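Local coordinates for transcriptional regulator, LacI family (Lactobacillus brevis, PDB 3JY6), which probably binds cis-regulatory DNA and controls transcription, the crystallised fragment containing the periplasmic-binding-protein-like domain typical of LacI-family regulators, at residues A[123-129]-A[182-188]; A[152-156]-A[175-181]; A[97-101]-A[255-259]. All coordinates share one frame; numbering follows the deposited sequence.

Contact 1: residues A[123-129]-A[182-188]; sequences YQHVVVL and KTVAFAL
Lys182 folds back over the aromatic ring of Tyr123 just ahead of the paired strands. Lys182 CB starts beside Tyr123 CD1, at 3.6 Å; a bend further along (chi3 72°) then returns the chain, placing Lys182 CE over one ring face, 3.6 Å from the centroid of the Tyr123 ring in a CH-pi contact. Lys182 NZ ends 4.0 Å from the Tyr123 centroid, a cation-pi pair, and is also hydrogen-bonded to the backbone O of Gln121. Lysine suits this place because its methylenes can lie on the ring while the ammonium group still reaches a carbonyl. Tyr123 is also met by Val184, whose CG2 packs tightly against Tyr123 CB at 3.3 Å.

Beyond this pair the strands 125-129 and 183-187 run parallel, 22° apart, as the two central neighbours of the four-stranded sheet in one lobe of the periplasmic-binding-protein fold. Val127 lies at the heart of the ladder: Val127 N donates to Val184 O in a nearly straight bond of 2.9 Å, and Val127 O accepts from Phe186 N at 2.7 Å. The beta-branched valines keep the strands extended and fill both faces of the sheet. Val126, Val128 and Phe186 share one face, where Ile146 of helix 137-147 covers them, and Val126 CG1 lies alongside Phe186 CB.

On the other face His125 and Thr183 stand side by side. His125 CG is anti to the backbone N (chi1 173°), a turn that lets His125 ND1 donate to Thr183 OG1 at 2.8 Å, tilted somewhat from the ring plane. That hydroxyl is also bonded to Gln181 O, while His125 NE2 is taken by Asp154 on the edge strand. Nearby, the methyls Val127 CG2 and Thr183 CG2 touch at 3.5 Å.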
loop_
_atom_site.group_PDB
_atom_site.type_symbol
_atom_site.label_atom_id
_atom_site.label_comp_id
_atom_site.label_asym_id
_atom_site.label_seq_id
_atom_site.Cartn_x
_atom_site.Cartn_y
_atom_site.Cartn_z
ATOM N N TYR A 123 17.633 25.154 -10.388
ATOM C CA TYR A 123 16.184 25.228 -10.222
ATOM C C TYR A 123 15.827 26.269 -9.158
ATOM O O TYR A 123 15.891 25.995 -7.958
ATOM C CB TYR A 123 15.656 23.845 -9.822
ATOM C CG TYR A 123 16.020 22.764 -10.817
ATOM C CD1 TYR A 123 15.292 22.604 -11.990
ATOM C CD2 TYR A 123 17.123 21.932 -10.604
ATOM C CE1 TYR A 123 15.646 21.643 -12.932
ATOM C CE2 TYR A 123 17.495 20.967 -11.540
ATOM C CZ TYR A 123 16.751 20.829 -12.705
ATOM O OH TYR A 123 17.110 19.894 -13.648
ATOM N N GLN A 124 15.442 27.459 -9.604
ATOM C CA GLN A 124 15.108 28.557 -8.692
ATOM C C GLN A 124 13.612 28.674 -8.410
ATOM O O GLN A 124 13.194 29.254 -7.401
ATOM C CB GLN A 124 15.598 29.879 -9.294
ATOM C CG GLN A 124 16.988 29.807 -9.905
ATOM C CD GLN A 124 18.089 30.040 -8.894
ATOM O OE1 GLN A 124 18.319 31.169 -8.455
ATOM N NE2 GLN A 124 18.775 28.974 -8.514
ATOM N N HIS A 125 12.809 28.127 -9.312
ATOM C CA HIS A 125 11.361 28.202 -9.194
ATOM C C HIS A 125 10.763 26.904 -8.665
ATOM O O HIS A 125 10.794 25.876 -9.341
ATOM C CB HIS A 125 10.782 28.544 -10.565
ATOM C CG HIS A 125 9.290 28.494 -10.633
ATOM N ND1 HIS A 125 8.622 27.932 -11.697
ATOM C CD2 HIS A 125 8.337 28.936 -9.780
ATOM C CE1 HIS A 125 7.321 28.025 -11.499
ATOM N NE2 HIS A 125 7.121 28.631 -10.342
ATOM N N VAL A 126 10.213 26.949 -7.456
ATOM C CA VAL A 126 9.629 25.755 -6.868
ATOM C C VAL A 126 8.109 25.761 -6.922
ATOM O O VAL A 126 7.457 26.733 -6.540
ATOM C CB VAL A 126 10.074 25.578 -5.405
ATOM C CG1 VAL A 126 9.643 24.199 -4.898
ATOM C CG2 VAL A 126 11.577 25.747 -5.297
ATOM N N VAL A 127 7.554 24.664 -7.419
ATOM C CA VAL A 127 6.115 24.497 -7.525
ATOM C C VAL A 127 5.748 23.442 -6.500
ATOM O O VAL A 127 6.011 22.255 -6.686
ATOM C CB VAL A 127 5.709 24.029 -8.943
ATOM C CG1 VAL A 127 4.210 23.739 -8.990
ATOM C CG2 VAL A 127 6.054 25.107 -9.963
ATOM N N VAL A 128 5.152 23.891 -5.403
ATOM C CA VAL A 128 4.760 23.004 -4.320
ATOM C C VAL A 128 3.381 22.388 -4.556
ATOM O O VAL A 128 2.400 23.103 -4.758
ATOM C CB VAL A 128 4.722 23.768 -2.985
ATOM C CG1 VAL A 128 4.414 22.812 -1.851
ATOM C CG2 VAL A 128 6.041 24.491 -2.750
ATOM N N LEU A 129 3.313 21.061 -4.539
ATOM C CA LEU A 129 2.045 20.353 -4.712
ATOM C C LEU A 129 1.760 19.719 -3.354
ATOM O O LEU A 129 2.577 18.936 -2.851
ATOM C CB LEU A 129 2.168 19.278 -5.789
ATOM C CG LEU A 129 0.934 18.419 -6.081
ATOM C CD1 LEU A 129 -0.257 19.300 -6.494
ATOM C CD2 LEU A 129 1.282 17.415 -7.177
ATOM N N LYS A 182 14.323 27.656 -14.187
ATOM C CA LYS A 182 14.348 26.196 -14.094
ATOM C C LYS A 182 13.410 25.929 -12.937
ATOM O O LYS A 182 13.424 26.657 -11.943
ATOM C CB LYS A 182 15.751 25.656 -13.776
ATOM C CG LYS A 182 16.703 25.652 -14.959
ATOM C CD LYS A 182 18.078 25.070 -14.602
ATOM C CE LYS A 182 18.034 23.557 -14.389
ATOM N NZ LYS A 182 19.397 22.964 -14.190
ATOM N N THR A 183 12.605 24.884 -13.067
ATOM C CA THR A 183 11.598 24.584 -12.061
ATOM C C THR A 183 11.636 23.184 -11.464
ATOM O O THR A 183 11.941 22.216 -12.159
ATOM C CB THR A 183 10.196 24.794 -12.670
ATOM O OG1 THR A 183 10.113 26.112 -13.218
ATOM C CG2 THR A 183 9.104 24.608 -11.614
ATOM N N VAL A 184 11.307 23.095 -10.175
ATOM C CA VAL A 184 11.217 21.818 -9.466
ATOM C C VAL A 184 9.775 21.664 -8.983
ATOM O O VAL A 184 9.274 22.522 -8.244
ATOM C CB VAL A 184 12.022 21.758 -8.152
ATOM C CG1 VAL A 184 12.592 20.365 -7.964
ATOM C CG2 VAL A 184 13.048 22.839 -8.090
ATOM N N ALA A 185 9.116 20.586 -9.389
ATOM C CA ALA A 185 7.764 20.320 -8.920
ATOM C C ALA A 185 8.048 19.518 -7.638
ATOM O O ALA A 185 8.633 18.435 -7.701
ATOM C CB ALA A 185 7.001 19.482 -9.938
ATOM N N PHE A 186 7.660 20.066 -6.486
ATOM C CA PHE A 186 7.921 19.442 -5.183
ATOM C C PHE A 186 6.629 18.962 -4.496
ATOM O O PHE A 186 5.828 19.763 -4.019
ATOM C CB PHE A 186 8.655 20.477 -4.318
ATOM C CG PHE A 186 9.442 19.910 -3.151
ATOM C CD1 PHE A 186 10.600 20.564 -2.726
ATOM C CD2 PHE A 186 9.001 18.805 -2.435
ATOM C CE1 PHE A 186 11.305 20.130 -1.608
ATOM C CE2 PHE A 186 9.692 18.361 -1.317
ATOM C CZ PHE A 186 10.847 19.023 -0.899
ATOM N N ALA A 187 6.435 17.648 -4.467
ATOM C CA ALA A 187 5.260 17.053 -3.838
ATOM C C ALA A 187 5.531 16.860 -2.345
ATOM O O ALA A 187 6.540 16.271 -1.956
ATOM C CB ALA A 187 4.937 15.708 -4.496
ATOM N N LEU A 188 4.628 17.368 -1.512
ATOM C CA LEU A 188 4.763 17.241 -0.069
ATOM C C LEU A 188 4.233 15.910 0.444
ATOM O O LEU A 188 4.483 15.536 1.587
ATOM C CB LEU A 188 4.047 18.397 0.626
ATOM C CG LEU A 188 4.936 19.559 1.081
ATOM C CD1 LEU A 188 5.964 19.911 0.015
ATOM C CD2 LEU A 188 4.050 20.736 1.424
#

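Contact 2: residues A[152-156]-A[175-181]; sequences DVDVL and LITQNDQ
Asp154 OD2 is approached by Gln178 across the contact, but its firm partner is His125 NE2 on the neighbouring strand, hydrogen-bonded to Asp154 OD2 at 2.7 Å. Gln178 reaches over from segment 175-181 with an extended chain, and Gln178 NE2 ends 2.7 Å from Asp154 OD2. The side chains approach from opposite directions, their planes 78° apart, and the N-H is poorly aimed, making this a close polar approach rather than a hydrogen bond.

Two residues earlier in the strand, Asp152 also directs its carboxylate at segment 175-181. Asn179 ND2 gives it a weak hydrogen bond, 3.4 Å to Asp152 OD2, with the two planes turned 50° apart. Asn179 also braces its own loop: its OD1 accepts a weak bond from the backbone N of Gln181, so this short side chain links the turn to the strand.

Further along the strand Leu175, of helix 165-177, spreads its two methyls along one face: Leu175 CD2 rests on Asp154 CB, and Leu175 CD1 on Leu156 CB, each at 3.8 Å. Leucine suits the spot because one branch can cover the aliphatic root of an acid while the other joins the apolar patch with Leu156, itself packed on Arg171 and Leu172 of the same helix. This is the packing of a beta-alpha-beta crossover, the helix lying over the edge strand 152-158 from which it follows.

Since His125 ND1 is also a donor, the ring probably carries both protons, and the acids Asp152 and Asp154 beside it would be expected to stabilise that positive charge.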
loop_
_atom_site.group_PDB
_atom_site.type_symbol
_atom_site.label_atom_id
_atom_site.label_comp_id
_atom_site.label_asym_id
_atom_site.label_seq_id
_atom_site.Cartn_x
_atom_site.Cartn_y
_atom_site.Cartn_z
ATOM N N ASP A 152 11.373 32.089 -5.864
ATOM C CA ASP A 152 10.134 31.905 -6.596
ATOM C C ASP A 152 9.498 30.599 -6.156
ATOM O O ASP A 152 9.966 29.525 -6.533
ATOM C CB ASP A 152 10.429 31.864 -8.094
ATOM C CG ASP A 152 9.174 31.911 -8.943
ATOM O OD1 ASP A 152 8.065 31.892 -8.373
ATOM O OD2 ASP A 152 9.298 31.966 -10.187
ATOM N N VAL A 153 8.438 30.699 -5.352
ATOM C CA VAL A 153 7.732 29.524 -4.861
ATOM C C VAL A 153 6.235 29.704 -5.037
ATOM O O VAL A 153 5.660 30.672 -4.554
ATOM C CB VAL A 153 8.017 29.273 -3.364
ATOM C CG1 VAL A 153 7.255 28.047 -2.884
ATOM C CG2 VAL A 153 9.498 29.090 -3.143
ATOM N N ASP A 154 5.611 28.776 -5.749
ATOM C CA ASP A 154 4.174 28.814 -5.971
ATOM C C ASP A 154 3.601 27.580 -5.291
ATOM O O ASP A 154 4.278 26.557 -5.192
ATOM C CB ASP A 154 3.871 28.789 -7.463
ATOM C CG ASP A 154 4.328 30.053 -8.164
ATOM O OD1 ASP A 154 3.903 31.156 -7.739
ATOM O OD2 ASP A 154 5.108 29.948 -9.140
ATOM N N VAL A 155 2.365 27.658 -4.816
ATOM C CA VAL A 155 1.776 26.513 -4.128
ATOM C C VAL A 155 0.444 26.064 -4.705
ATOM O O VAL A 155 -0.402 26.885 -5.040
ATOM C CB VAL A 155 1.600 26.818 -2.623
ATOM C CG1 VAL A 155 0.693 28.002 -2.439
ATOM C CG2 VAL A 155 1.037 25.607 -1.893
ATOM N N LEU A 156 0.273 24.752 -4.828
ATOM C CA LEU A 156 -0.962 24.179 -5.347
ATOM C C LEU A 156 -1.559 23.200 -4.351
ATOM O O LEU A 156 -1.166 22.027 -4.273
ATOM C CB LEU A 156 -0.728 23.475 -6.686
ATOM C CG LEU A 156 -1.888 22.621 -7.217
ATOM C CD1 LEU A 156 -3.210 23.368 -7.105
ATOM C CD2 LEU A 156 -1.615 22.230 -8.654
ATOM N N LEU A 175 1.359 26.280 -13.520
ATOM C CA LEU A 175 2.353 26.841 -12.609
ATOM C C LEU A 175 3.790 26.500 -13.013
ATOM O O LEU A 175 4.693 27.328 -12.896
ATOM C CB LEU A 175 2.092 26.345 -11.187
ATOM C CG LEU A 175 0.871 26.860 -10.417
ATOM C CD1 LEU A 175 0.670 26.032 -9.162
ATOM C CD2 LEU A 175 1.072 28.319 -10.062
ATOM N N ILE A 176 4.001 25.275 -13.476
ATOM C CA ILE A 176 5.329 24.837 -13.894
ATOM C C ILE A 176 5.829 25.617 -15.112
ATOM O O ILE A 176 6.999 25.975 -15.213
ATOM C CB ILE A 176 5.327 23.330 -14.279
ATOM C CG1 ILE A 176 5.216 22.466 -13.024
ATOM C CG2 ILE A 176 6.602 22.976 -15.051
ATOM C CD1 ILE A 176 5.170 20.980 -13.324
ATOM N N THR A 177 4.908 25.890 -16.020
ATOM C CA THR A 177 5.219 26.542 -17.275
ATOM C C THR A 177 5.090 28.067 -17.389
ATOM O O THR A 177 5.286 28.610 -18.480
ATOM C CB THR A 177 4.355 25.904 -18.370
ATOM O OG1 THR A 177 4.962 26.116 -19.642
ATOM C CG2 THR A 177 2.956 26.510 -18.365
ATOM N N GLN A 178 4.789 28.767 -16.299
ATOM C CA GLN A 178 4.617 30.215 -16.403
ATOM C C GLN A 178 5.847 31.024 -16.803
ATOM O O GLN A 178 5.730 31.986 -17.556
ATOM C CB GLN A 178 4.007 30.798 -15.117
ATOM C CG GLN A 178 4.821 30.622 -13.860
ATOM C CD GLN A 178 4.149 31.258 -12.652
ATOM O OE1 GLN A 178 3.010 31.724 -12.737
ATOM N NE2 GLN A 178 4.848 31.273 -11.521
ATOM N N ASN A 179 7.025 30.664 -16.313
ATOM C CA ASN A 179 8.212 31.414 -16.700
ATOM C C ASN A 179 9.386 30.532 -17.137
ATOM O O ASN A 179 9.260 29.311 -17.239
ATOM C CB ASN A 179 8.639 32.382 -15.579
ATOM C CG ASN A 179 8.713 31.721 -14.212
ATOM O OD1 ASN A 179 9.465 30.765 -14.010
ATOM N ND2 ASN A 179 7.933 32.242 -13.257
ATOM N N ASP A 180 10.521 31.164 -17.411
ATOM C CA ASP A 180 11.702 30.434 -17.859
ATOM C C ASP A 180 12.636 29.920 -16.773
ATOM O O ASP A 180 13.576 29.180 -17.068
ATOM C CB ASP A 180 12.497 31.279 -18.850
ATOM C CG ASP A 180 11.782 31.441 -20.171
ATOM O OD1 ASP A 180 11.017 30.523 -20.552
ATOM O OD2 ASP A 180 11.990 32.474 -20.840
ATOM N N GLN A 181 12.389 30.309 -15.527
ATOM C CA GLN A 181 13.226 29.831 -14.434
ATOM C C GLN A 181 13.175 28.306 -14.401
ATOM O O GLN A 181 12.108 27.724 -14.610
ATOM C CB GLN A 181 12.738 30.422 -13.099
ATOM C CG GLN A 181 13.403 31.759 -12.759
ATOM C CD GLN A 181 12.813 32.471 -11.542
ATOM O OE1 GLN A 181 12.443 31.847 -10.542
ATOM N NE2 GLN A 181 12.750 33.801 -11.620
#

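Contact 3: residues A[97-101]-A[255-259]; sequences ACPWP and KVAPE
The two loops draw together at Pro101 and Pro258, whose CA atoms are 4.0 Å apart, where 255-259 bends sharply through an inverse gamma turn centred on Pro258 and closed by Glu259 N to Ala257 O at 2.8 Å. Proline serves well at the centre of such a turn: its ring restricts phi, and the position demands no N-H. Pro258 CB lies against the carbonyls of the other loop, 3.3 Å from Pro99 O and 3.7 Å from Cys98 O.

Pro101 is the buried partner. Pro101 CG meets the methyl Val256 CG1 at 3.7 Å, the two side chains crossing at about a right angle, and touches the carbonyl Ala257 O as well. Val256 holds CG1 anti to its backbone N (chi1 -173°), which brings this methyl against the proline ring. Ile246 and Gln250 of helix 236-251 also pack on Pro101.

The loops lead into strands 102-104 and 260-262, parallel neighbours at one side of the six-stranded sheet in the other lobe of the periplasmic-binding-protein fold. Pairing is already being prepared here: Pro101 CA approaches Glu259 O at 3.6 Å in a CA-H...O contact, and Glu259 forms a backbone hydrogen bond with Gln102.

Trp100 turns away from this meeting, its broad indole taking Pro99 CG over one face, 3.6 Å above the Trp100 ring plane, and packing on Pro75 and Val78 of helix 75-82.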
loop_
_atom_site.group_PDB
_atom_site.type_symbol
_atom_site.label_atom_id
_atom_site.label_comp_id
_atom_site.label_asym_id
_atom_site.label_seq_id
_atom_site.Cartn_x
_atom_site.Cartn_y
_atom_site.Cartn_z
ATOM N N ALA A 97 4.097 20.263 22.451
ATOM C CA ALA A 97 3.580 20.045 23.797
ATOM C C ALA A 97 2.884 18.680 23.920
ATOM O O ALA A 97 1.908 18.535 24.655
ATOM C CB ALA A 97 2.608 21.174 24.165
ATOM N N CYS A 98 3.391 17.679 23.208
ATOM C CA CYS A 98 2.801 16.337 23.246
ATOM C C CYS A 98 3.026 15.654 24.601
ATOM O O CYS A 98 4.133 15.652 25.127
ATOM C CB CYS A 98 3.395 15.470 22.126
ATOM S SG CYS A 98 2.586 13.853 21.878
ATOM N N PRO A 99 1.975 15.045 25.170
ATOM C CA PRO A 99 2.047 14.356 26.462
ATOM C C PRO A 99 2.744 12.981 26.465
ATOM O O PRO A 99 3.138 12.473 27.525
ATOM C CB PRO A 99 0.585 14.252 26.869
ATOM C CG PRO A 99 -0.082 14.011 25.549
ATOM C CD PRO A 99 0.597 15.016 24.641
ATOM N N TRP A 100 2.889 12.367 25.299
ATOM C CA TRP A 100 3.550 11.067 25.247
ATOM C C TRP A 100 4.776 11.154 24.343
ATOM O O TRP A 100 4.961 12.148 23.646
ATOM C CB TRP A 100 2.563 9.984 24.782
ATOM C CG TRP A 100 1.629 10.405 23.704
ATOM C CD1 TRP A 100 1.947 10.679 22.408
ATOM C CD2 TRP A 100 0.215 10.628 23.828
ATOM N NE1 TRP A 100 0.818 11.047 21.710
ATOM C CE2 TRP A 100 -0.260 11.003 22.551
ATOM C CE3 TRP A 100 -0.703 10.496 24.875
ATOM C CZ2 TRP A 100 -1.605 11.309 22.311
ATOM C CZ3 TRP A 100 -2.042 10.795 24.634
ATOM C CH2 TRP A 100 -2.483 11.173 23.354
ATOM N N PRO A 101 5.653 10.139 24.367
ATOM C CA PRO A 101 6.843 10.202 23.506
ATOM C C PRO A 101 6.454 10.227 22.028
ATOM O O PRO A 101 5.415 9.680 21.649
ATOM C CB PRO A 101 7.604 8.922 23.862
ATOM C CG PRO A 101 7.101 8.560 25.255
ATOM C CD PRO A 101 5.637 8.904 25.179
ATOM N N LYS A 255 9.534 4.991 32.867
ATOM C CA LYS A 255 8.786 6.233 32.738
ATOM C C LYS A 255 9.517 7.014 31.650
ATOM O O LYS A 255 10.414 7.808 31.930
ATOM C CB LYS A 255 8.777 7.009 34.063
ATOM C CG LYS A 255 8.275 6.206 35.268
ATOM C CD LYS A 255 6.944 5.482 35.010
ATOM C CE LYS A 255 5.787 6.444 34.765
ATOM N NZ LYS A 255 4.523 5.730 34.412
ATOM N N VAL A 256 9.144 6.751 30.402
ATOM C CA VAL A 256 9.765 7.400 29.252
ATOM C C VAL A 256 9.303 8.843 29.089
ATOM O O VAL A 256 8.132 9.102 28.844
ATOM C CB VAL A 256 9.449 6.635 27.949
ATOM C CG1 VAL A 256 10.251 7.228 26.791
ATOM C CG2 VAL A 256 9.761 5.148 28.126
ATOM N N ALA A 257 10.238 9.777 29.220
ATOM C CA ALA A 257 9.936 11.199 29.084
ATOM C C ALA A 257 9.232 11.481 27.749
ATOM O O ALA A 257 9.576 10.905 26.721
ATOM C CB ALA A 257 11.229 12.013 29.180
ATOM N N PRO A 258 8.242 12.386 27.752
ATOM C CA PRO A 258 7.524 12.701 26.511
ATOM C C PRO A 258 8.278 13.636 25.562
ATOM O O PRO A 258 7.852 14.768 25.323
ATOM C CB PRO A 258 6.239 13.325 27.020
ATOM C CG PRO A 258 6.745 14.128 28.221
ATOM C CD PRO A 258 7.695 13.149 28.896
ATOM N N GLU A 259 9.400 13.167 25.028
ATOM C CA GLU A 259 10.183 13.970 24.096
ATOM C C GLU A 259 10.110 13.378 22.688
ATOM O O GLU A 259 9.598 12.271 22.500
ATOM C CB GLU A 259 11.629 14.077 24.579
ATOM C CG GLU A 259 12.185 12.788 25.155
ATOM C CD GLU A 259 13.195 13.027 26.274
ATOM O OE1 GLU A 259 13.526 12.066 26.999
ATOM O OE2 GLU A 259 13.662 14.175 26.438
#

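From the N terminus the chain first builds much of the six-stranded sheet, and residues 97-101 open the longest loop, which contact 3 closes only at 255-259, when the chain returns to add its edge strand. Within that span lies the four-stranded lobe. There 123-129 opens a second loop, closed at 182-188 by contact 1, and inside it 152-156 opens a third, closed at 175-181 by contact 2, so the three loops nest without crossing. Contacts 1 and 2 touch, their centres 7 Å apart: contact 1 pairs two central strands, and contact 2 packs the edge strand on the crossover helix. Contact 3 lies in the other lobe, its centre 36 Å from that of contact 1.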